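Side-chain contacts in cystalysin (Treponema denticola, PDB 1C7N), which binds pyridoxal-5'-phosphate and belongs to the class I and II aminotransferase family: residues 97-102 / 121-126; 108-113 / 199-204; 116-119 / 125-128. One frame throughout, in Å; residues are numbered along the deposited sequence.

Overall arrangement
Following the chain from the N terminus, interaction 1 opens at the start of helix 98-109 and closes on the turn into helix 125-131. Interaction 2 opens around the last turn of helix 98-109 and the loop after it and closes much later, on strand 199-203, so its loop crosses that of interaction 1. Interaction 3 closes a short loop from strand 115-118 to helix 125-131. This loop falls wholly within the span of interaction 2. It ends where interaction 1 ends, and the two share P125 and F126. Together they tie helices 98-109 and 125-131 to strands 115-118 and 199-203 of the large mixed sheet. Interactions 1 and 2 both reach the bound PLP.

Interaction 1: 97-102 / 121-126; sequences GVVPAV and PVYYPF. With PLP (pyridoxal-5'-phosphate), chain I.
V99 meets Y123 and P125 through one methyl. Its CG2 lies at the edge of the phenol ring, near the ring plane, 3.3 Å from Y123 OH. The same V99 CG2 is 4.1 Å from P125 CB. This branch stands beside V99's own backbone N and points across to the 121-126 turn. V99 has the most surface buried in the contact.

V102 follows about one helical turn later and is set toward F126 more loosely. V102 CG2 comes to 4.6 Å from F126 CE2. The CB of F126 points away from helix 98-109, but the ring swings back (chi1 -86°), and CE2 lies in plane at the edge of Y123. Both side chains also pack on L169 of strand 165-171.

The setting is the PLP pocket of a fold type I protein, where an aromatic ring lies over the pyridine and the start of a helix faces the phosphate. Here Y123 covers the pyridine ring of PLP, nearly parallel to it, with PLP C2 3.4 Å above the plane over the centre of the phenol. The opposite face of Y123 rests on P125 CD. The phenol is thus held between P125 and PLP, and V99 and F126 border its rim. Y123 reaches this place with CG anti to the backbone N (chi1 178°).

At the helix start, V98 N gives a hydrogen bond of 2.8 Å to PLP O2P, with an N-H...O angle of 161°. The N-terminal start of the helix would probably favour the negative phosphate. V98 CG1 lies 3.7 Å from PLP C6, at the side of the pyridine. G97 has backbone angles that call for glycine, and its CA comes close to the same phosphate oxygen. N175 ND2 also hydrogen-bonds PLP. P100, next along the helix from V99, packs on S269 of the second subunit.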
# COMPACT_ATOMS: atom_id res chain seq x y z
N GLY A 97 -1.32 -0.89 -6.27
CA GLY A 97 -2.54 -1.22 -6.98
C GLY A 97 -2.90 -0.21 -8.05
O GLY A 97 -2.59 0.97 -7.95
N VAL A 98 -3.57 -0.70 -9.09
CA VAL A 98 -3.99 0.15 -10.19
C VAL A 98 -5.15 1.06 -9.84
O VAL A 98 -5.17 2.22 -10.24
CB VAL A 98 -4.36 -0.72 -11.41
CG1 VAL A 98 -4.93 0.15 -12.53
CG2 VAL A 98 -3.13 -1.46 -11.90
N VAL A 99 -6.13 0.56 -9.09
CA VAL A 99 -7.27 1.39 -8.73
C VAL A 99 -6.82 2.65 -8.00
O VAL A 99 -7.25 3.75 -8.35
CB VAL A 99 -8.30 0.62 -7.87
CG1 VAL A 99 -9.42 1.55 -7.43
CG2 VAL A 99 -8.86 -0.55 -8.68
N PRO A 100 -5.95 2.52 -6.99
CA PRO A 100 -5.51 3.74 -6.29
C PRO A 100 -4.81 4.69 -7.27
O PRO A 100 -4.90 5.91 -7.13
CB PRO A 100 -4.56 3.20 -5.22
CG PRO A 100 -5.17 1.87 -4.89
CD PRO A 100 -5.51 1.31 -6.26
N ALA A 101 -4.11 4.13 -8.25
CA ALA A 101 -3.41 4.95 -9.23
C ALA A 101 -4.43 5.69 -10.09
O ALA A 101 -4.22 6.85 -10.45
CB ALA A 101 -2.52 4.08 -10.10
N VAL A 102 -5.54 5.03 -10.41
CA VAL A 102 -6.58 5.66 -11.21
C VAL A 102 -7.23 6.78 -10.40
O VAL A 102 -7.43 7.89 -10.90
CB VAL A 102 -7.65 4.64 -11.66
CG1 VAL A 102 -8.81 5.36 -12.33
CG2 VAL A 102 -7.03 3.63 -12.62
N PRO A 121 -20.06 -1.13 -21.33
CA PRO A 121 -19.85 -1.43 -19.91
C PRO A 121 -18.38 -1.67 -19.64
O PRO A 121 -17.61 -1.92 -20.56
CB PRO A 121 -20.70 -2.68 -19.70
CG PRO A 121 -20.60 -3.36 -21.03
CD PRO A 121 -20.82 -2.20 -21.98
N VAL A 122 -17.97 -1.60 -18.37
CA VAL A 122 -16.56 -1.79 -18.05
C VAL A 122 -16.29 -1.96 -16.56
O VAL A 122 -17.13 -1.64 -15.72
CB VAL A 122 -15.75 -0.57 -18.57
CG1 VAL A 122 -16.08 0.66 -17.74
CG2 VAL A 122 -14.26 -0.86 -18.55
N TYR A 123 -15.10 -2.49 -16.26
CA TYR A 123 -14.61 -2.71 -14.89
C TYR A 123 -15.19 -1.61 -13.99
O TYR A 123 -14.83 -0.44 -14.12
CB TYR A 123 -13.08 -2.64 -14.93
CG TYR A 123 -12.36 -2.79 -13.61
CD1 TYR A 123 -12.45 -3.96 -12.87
CD2 TYR A 123 -11.54 -1.77 -13.15
CE1 TYR A 123 -11.73 -4.11 -11.69
CE2 TYR A 123 -10.82 -1.90 -11.97
CZ TYR A 123 -10.91 -3.07 -11.25
OH TYR A 123 -10.17 -3.20 -10.09
N TYR A 124 -16.09 -1.99 -13.08
CA TYR A 124 -16.78 -1.03 -12.22
C TYR A 124 -16.00 0.00 -11.40
O TYR A 124 -16.48 1.11 -11.20
CB TYR A 124 -17.80 -1.76 -11.33
CG TYR A 124 -17.24 -2.81 -10.40
CD1 TYR A 124 -16.79 -2.47 -9.12
CD2 TYR A 124 -17.16 -4.15 -10.80
CE1 TYR A 124 -16.29 -3.44 -8.26
CE2 TYR A 124 -16.65 -5.12 -9.95
CZ TYR A 124 -16.22 -4.76 -8.68
OH TYR A 124 -15.74 -5.74 -7.83
N PRO A 125 -14.79 -0.33 -10.92
CA PRO A 125 -14.06 0.68 -10.14
C PRO A 125 -13.81 1.97 -10.93
O PRO A 125 -13.51 3.01 -10.35
CB PRO A 125 -12.77 -0.04 -9.77
CG PRO A 125 -13.23 -1.45 -9.60
CD PRO A 125 -14.12 -1.65 -10.81
N PHE A 126 -13.93 1.89 -12.26
CA PHE A 126 -13.74 3.07 -13.09
C PHE A 126 -14.81 4.10 -12.74
O PHE A 126 -14.51 5.28 -12.57
CB PHE A 126 -13.87 2.73 -14.58
CG PHE A 126 -12.59 2.24 -15.22
CD1 PHE A 126 -12.52 2.06 -16.60
CD2 PHE A 126 -11.47 1.96 -14.45
CE1 PHE A 126 -11.35 1.61 -17.20
CE2 PHE A 126 -10.29 1.50 -15.04
CZ PHE A 126 -10.23 1.33 -16.42
N1 PLP I . -8.02 -2.61 -13.70
C2 PLP I . -8.82 -3.61 -14.28
C2A PLP I . -9.41 -3.27 -15.64
C3 PLP I . -8.90 -4.88 -13.54
O3 PLP I . -9.76 -5.74 -14.08
C4 PLP I . -8.15 -5.04 -12.35
C4A PLP I . -8.12 -6.32 -11.64
C5 PLP I . -7.31 -3.90 -11.88
C6 PLP I . -7.29 -2.71 -12.55
C5A PLP I . -6.25 -4.24 -10.83
O4P PLP I . -6.17 -3.60 -9.62
P PLP I . -4.89 -4.09 -8.74
O1P PLP I . -5.21 -3.56 -7.42
O2P PLP I . -3.65 -3.44 -9.33
O3P PLP I . -4.78 -5.55 -8.75

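Interaction 2: 108-113 / 199-204; sequences EFTKPG and MLWSDE. With PLP (pyridoxal-5'-phosphate), chain I.
F109 and M199 make the aromatic part of the contact. The methyl CE of M199 sits over the ring of F109, 3.7 Å from its centroid and 11° off the ring normal, a CH-pi contact. The sulfur SD stands obliquely to the same ring at 4.3 Å from the centroid, so this is also a Met-aromatic contact. The M199 chain is extended beyond CG and crosses the F109 side chain at about a right angle. The opposite face of F109 carries E108 CG, toward the rim. I257 of helix 255-267 touches both F109 and M199.

W201 supplies the plain apolar contacts, with the benzo edge of its indole. T110 CG2 lies 3.9 Å from W201 CH2, and F109 CB 4.1 Å from W201 CZ2, both near the ring plane. T110 turns its hydroxyl elsewhere: OG1 is hydrogen-bonded to V106 O.

The polar bonds are within 199-204, not across the contact. The N-H of W201 NE1 is directed at M199 SD, which lies in the plane of the indole, 3.5 Å from NE1. This hydrogen bond is weak, with an N-H...S angle of 165°. It may help fix the sulfur beside the face of F109. S202 OG gives a 2.8 Å bond to the anti lone pair of E204 OE2, which F219 N also reaches.

D203 faces PLP. Its OD1 is 2.6 Å from PLP N1, while OD2 is held by I205 N. An aspartate near the end of a sheet strand, facing the pyridine nitrogen, is typical of fold type I PLP proteins.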
# COMPACT_ATOMS: atom_id res chain seq x y z
N GLU A 108 -5.60 14.35 -9.35
CA GLU A 108 -4.61 15.31 -9.80
C GLU A 108 -4.86 16.06 -11.11
O GLU A 108 -4.64 17.27 -11.18
CB GLU A 108 -3.24 14.63 -9.87
CG GLU A 108 -2.09 15.51 -10.35
CD GLU A 108 -1.94 16.78 -9.53
OE1 GLU A 108 -2.13 16.72 -8.30
OE2 GLU A 108 -1.62 17.83 -10.12
N PHE A 109 -5.33 15.37 -12.14
CA PHE A 109 -5.53 16.03 -13.43
C PHE A 109 -6.92 16.52 -13.80
O PHE A 109 -7.16 16.91 -14.94
CB PHE A 109 -4.95 15.15 -14.53
CG PHE A 109 -3.51 14.80 -14.32
CD1 PHE A 109 -3.15 13.67 -13.60
CD2 PHE A 109 -2.50 15.65 -14.78
CE1 PHE A 109 -1.81 13.38 -13.33
CE2 PHE A 109 -1.16 15.37 -14.51
CZ PHE A 109 -0.81 14.24 -13.79
N THR A 110 -7.84 16.52 -12.84
CA THR A 110 -9.19 17.02 -13.07
C THR A 110 -9.67 17.69 -11.79
O THR A 110 -9.06 17.54 -10.74
CB THR A 110 -10.20 15.91 -13.45
OG1 THR A 110 -10.39 15.03 -12.33
CG2 THR A 110 -9.71 15.11 -14.65
N LYS A 111 -10.77 18.43 -11.90
CA LYS A 111 -11.34 19.12 -10.75
C LYS A 111 -12.82 18.73 -10.67
O LYS A 111 -13.39 18.26 -11.66
CB LYS A 111 -11.22 20.63 -10.92
CG LYS A 111 -11.87 21.15 -12.20
CD LYS A 111 -11.84 22.67 -12.27
CE LYS A 111 -12.38 23.19 -13.60
NZ LYS A 111 -13.80 22.80 -13.83
N PRO A 112 -13.45 18.89 -9.50
CA PRO A 112 -14.86 18.53 -9.40
C PRO A 112 -15.64 19.18 -10.54
O PRO A 112 -15.39 20.34 -10.89
CB PRO A 112 -15.26 19.07 -8.03
CG PRO A 112 -14.00 18.87 -7.23
CD PRO A 112 -12.93 19.35 -8.20
N GLY A 113 -16.56 18.43 -11.13
CA GLY A 113 -17.34 18.97 -12.23
C GLY A 113 -16.78 18.57 -13.58
O GLY A 113 -17.52 18.50 -14.56
N MET A 199 -6.51 13.84 -22.18
CA MET A 199 -5.32 13.17 -21.71
C MET A 199 -5.68 11.70 -21.91
O MET A 199 -6.86 11.39 -22.09
CB MET A 199 -5.13 13.48 -20.22
CG MET A 199 -3.75 13.23 -19.69
SD MET A 199 -3.55 13.99 -18.07
CE MET A 199 -2.07 13.17 -17.51
N LEU A 200 -4.70 10.81 -21.91
CA LEU A 200 -5.00 9.39 -22.08
C LEU A 200 -4.55 8.56 -20.88
O LEU A 200 -3.36 8.52 -20.56
CB LEU A 200 -4.35 8.82 -23.34
CG LEU A 200 -4.52 7.30 -23.51
CD1 LEU A 200 -6.00 6.97 -23.73
CD2 LEU A 200 -3.70 6.80 -24.68
N TRP A 201 -5.50 7.92 -20.21
CA TRP A 201 -5.21 7.07 -19.07
C TRP A 201 -5.55 5.65 -19.52
O TRP A 201 -6.72 5.26 -19.50
CB TRP A 201 -6.06 7.45 -17.85
CG TRP A 201 -5.99 8.90 -17.46
CD1 TRP A 201 -5.00 9.80 -17.76
CD2 TRP A 201 -6.95 9.62 -16.67
NE1 TRP A 201 -5.29 11.02 -17.21
CE2 TRP A 201 -6.48 10.94 -16.53
CE3 TRP A 201 -8.17 9.27 -16.06
CZ2 TRP A 201 -7.17 11.92 -15.82
CZ3 TRP A 201 -8.86 10.24 -15.35
CH2 TRP A 201 -8.36 11.55 -15.23
N SER A 202 -4.54 4.90 -19.92
CA SER A 202 -4.74 3.54 -20.41
C SER A 202 -4.42 2.44 -19.40
O SER A 202 -3.26 2.25 -19.01
CB SER A 202 -3.89 3.33 -21.67
OG SER A 202 -4.23 2.12 -22.32
N ASP A 203 -5.47 1.73 -18.98
CA ASP A 203 -5.33 0.64 -18.01
C ASP A 203 -5.11 -0.65 -18.80
O ASP A 203 -6.03 -1.19 -19.42
CB ASP A 203 -6.60 0.53 -17.15
CG ASP A 203 -6.51 -0.55 -16.08
OD1 ASP A 203 -7.37 -0.56 -15.17
OD2 ASP A 203 -5.59 -1.40 -16.15
N GLU A 204 -3.87 -1.13 -18.79
CA GLU A 204 -3.52 -2.34 -19.52
C GLU A 204 -3.02 -3.43 -18.57
O GLU A 204 -2.08 -4.17 -18.89
CB GLU A 204 -2.46 -2.00 -20.58
CG GLU A 204 -2.74 -0.66 -21.29
CD GLU A 204 -1.97 -0.48 -22.59
OE1 GLU A 204 -0.96 -1.17 -22.81
OE2 GLU A 204 -2.38 0.39 -23.40
N1 PLP I . -8.02 -2.61 -13.70
C2 PLP I . -8.82 -3.61 -14.28
C2A PLP I . -9.41 -3.27 -15.64
C3 PLP I . -8.90 -4.88 -13.54
O3 PLP I . -9.76 -5.74 -14.08
C4 PLP I . -8.15 -5.04 -12.35
C4A PLP I . -8.12 -6.32 -11.64
C5 PLP I . -7.31 -3.90 -11.88
C6 PLP I . -7.29 -2.71 -12.55
C5A PLP I . -6.25 -4.24 -10.83
O4P PLP I . -6.17 -3.60 -9.62
P PLP I . -4.89 -4.09 -8.74
O1P PLP I . -5.21 -3.56 -7.42
O2P PLP I . -3.65 -3.44 -9.33
O3P PLP I . -4.78 -5.55 -8.75

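Interaction 3: 116-119 / 125-128; sequences VIII and PFFM
Strand 115-118 and the start of helix 125-131 come closest at I118 and F126, whose CA atoms are 7.7 Å apart. No hydrogen bond joins the two segments. The contact is made by I118, which meets the rings of two successive phenylalanines with two different branches.

The longer branch goes to F127. I118 CD1 stands over the ring, 4.0 Å from its centroid and only 9° off the ring normal. This is a CH-pi contact centred on the face, with CE1, CE2 and CZ of F127 all about equally near the methyl. CG1 lies between the backbone N and the carbonyl carbon (chi1 56°), and this rotation carries CD1 to F127 and leaves CG2 for the other ring. The CB of F127 points away from the strand, but its ring turns back toward it. T120, V122 and I137 also touch the F127 side chain.

The shorter branch goes to F126. I118 CG2 is 4.4 Å from F126 CD1 and meets that ring obliquely, a looser contact. L169 of strand 165-171 touches both I118 and F126 and so borders the contact from the neighbouring strand.

I118 also packs on I137 of strand 136-139, which runs parallel to strand 115-118. Strand 115-118, helix 125-131 and strand 136-139 form a beta-alpha-beta crossover, in which the helix packs against the sheet through such apolar side chains.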
# COMPACT_ATOMS: atom_id res chain seq x y z
N VAL A 116 -14.90 12.82 -17.33
CA VAL A 116 -13.91 11.80 -17.66
C VAL A 116 -14.63 10.76 -18.51
O VAL A 116 -15.67 10.23 -18.11
CB VAL A 116 -13.35 11.10 -16.40
CG1 VAL A 116 -12.45 9.94 -16.82
CG2 VAL A 116 -12.57 12.09 -15.56
N ILE A 117 -14.09 10.49 -19.69
CA ILE A 117 -14.70 9.55 -20.62
C ILE A 117 -14.24 8.11 -20.43
O ILE A 117 -13.04 7.83 -20.36
CB ILE A 117 -14.43 9.96 -22.08
CG1 ILE A 117 -15.09 11.32 -22.35
CG2 ILE A 117 -14.97 8.91 -23.04
CD1 ILE A 117 -14.67 11.94 -23.67
N ILE A 118 -15.21 7.21 -20.35
CA ILE A 118 -14.96 5.78 -20.20
C ILE A 118 -15.84 5.05 -21.21
O ILE A 118 -16.93 5.50 -21.56
CB ILE A 118 -15.32 5.26 -18.79
CG1 ILE A 118 -16.78 5.59 -18.47
CG2 ILE A 118 -14.36 5.85 -17.75
CD1 ILE A 118 -17.32 4.86 -17.26
N ILE A 119 -15.34 3.91 -21.70
CA ILE A 119 -16.06 3.10 -22.66
C ILE A 119 -16.74 1.98 -21.87
O ILE A 119 -16.08 1.15 -21.25
CB ILE A 119 -15.09 2.55 -23.73
CG1 ILE A 119 -14.47 3.74 -24.49
CG2 ILE A 119 -15.81 1.62 -24.68
CD1 ILE A 119 -13.46 3.36 -25.54
N PRO A 125 -14.79 -0.33 -10.92
CA PRO A 125 -14.06 0.68 -10.14
C PRO A 125 -13.81 1.97 -10.93
O PRO A 125 -13.51 3.01 -10.35
CB PRO A 125 -12.77 -0.04 -9.77
CG PRO A 125 -13.23 -1.45 -9.60
CD PRO A 125 -14.12 -1.65 -10.81
N PHE A 126 -13.93 1.89 -12.26
CA PHE A 126 -13.74 3.07 -13.09
C PHE A 126 -14.81 4.10 -12.74
O PHE A 126 -14.51 5.28 -12.57
CB PHE A 126 -13.87 2.73 -14.58
CG PHE A 126 -12.59 2.24 -15.22
CD1 PHE A 126 -12.52 2.06 -16.60
CD2 PHE A 126 -11.47 1.96 -14.45
CE1 PHE A 126 -11.35 1.61 -17.20
CE2 PHE A 126 -10.29 1.50 -15.04
CZ PHE A 126 -10.23 1.33 -16.42
N PHE A 127 -16.05 3.63 -12.63
CA PHE A 127 -17.16 4.51 -12.29
C PHE A 127 -16.90 5.18 -10.94
O PHE A 127 -17.07 6.38 -10.79
CB PHE A 127 -18.47 3.72 -12.20
CG PHE A 127 -18.93 3.13 -13.50
CD1 PHE A 127 -18.25 2.06 -14.07
CD2 PHE A 127 -20.05 3.63 -14.15
CE1 PHE A 127 -18.69 1.49 -15.27
CE2 PHE A 127 -20.50 3.08 -15.35
CZ PHE A 127 -19.81 2.00 -15.91
N MET A 128 -16.49 4.36 -9.98
CA MET A 128 -16.22 4.83 -8.63
C MET A 128 -15.13 5.90 -8.57
O MET A 128 -15.31 6.93 -7.93
CB MET A 128 -15.83 3.64 -7.75
CG MET A 128 -16.88 2.53 -7.71
SD MET A 128 -16.29 1.01 -6.94
CE MET A 128 -16.04 1.56 -5.26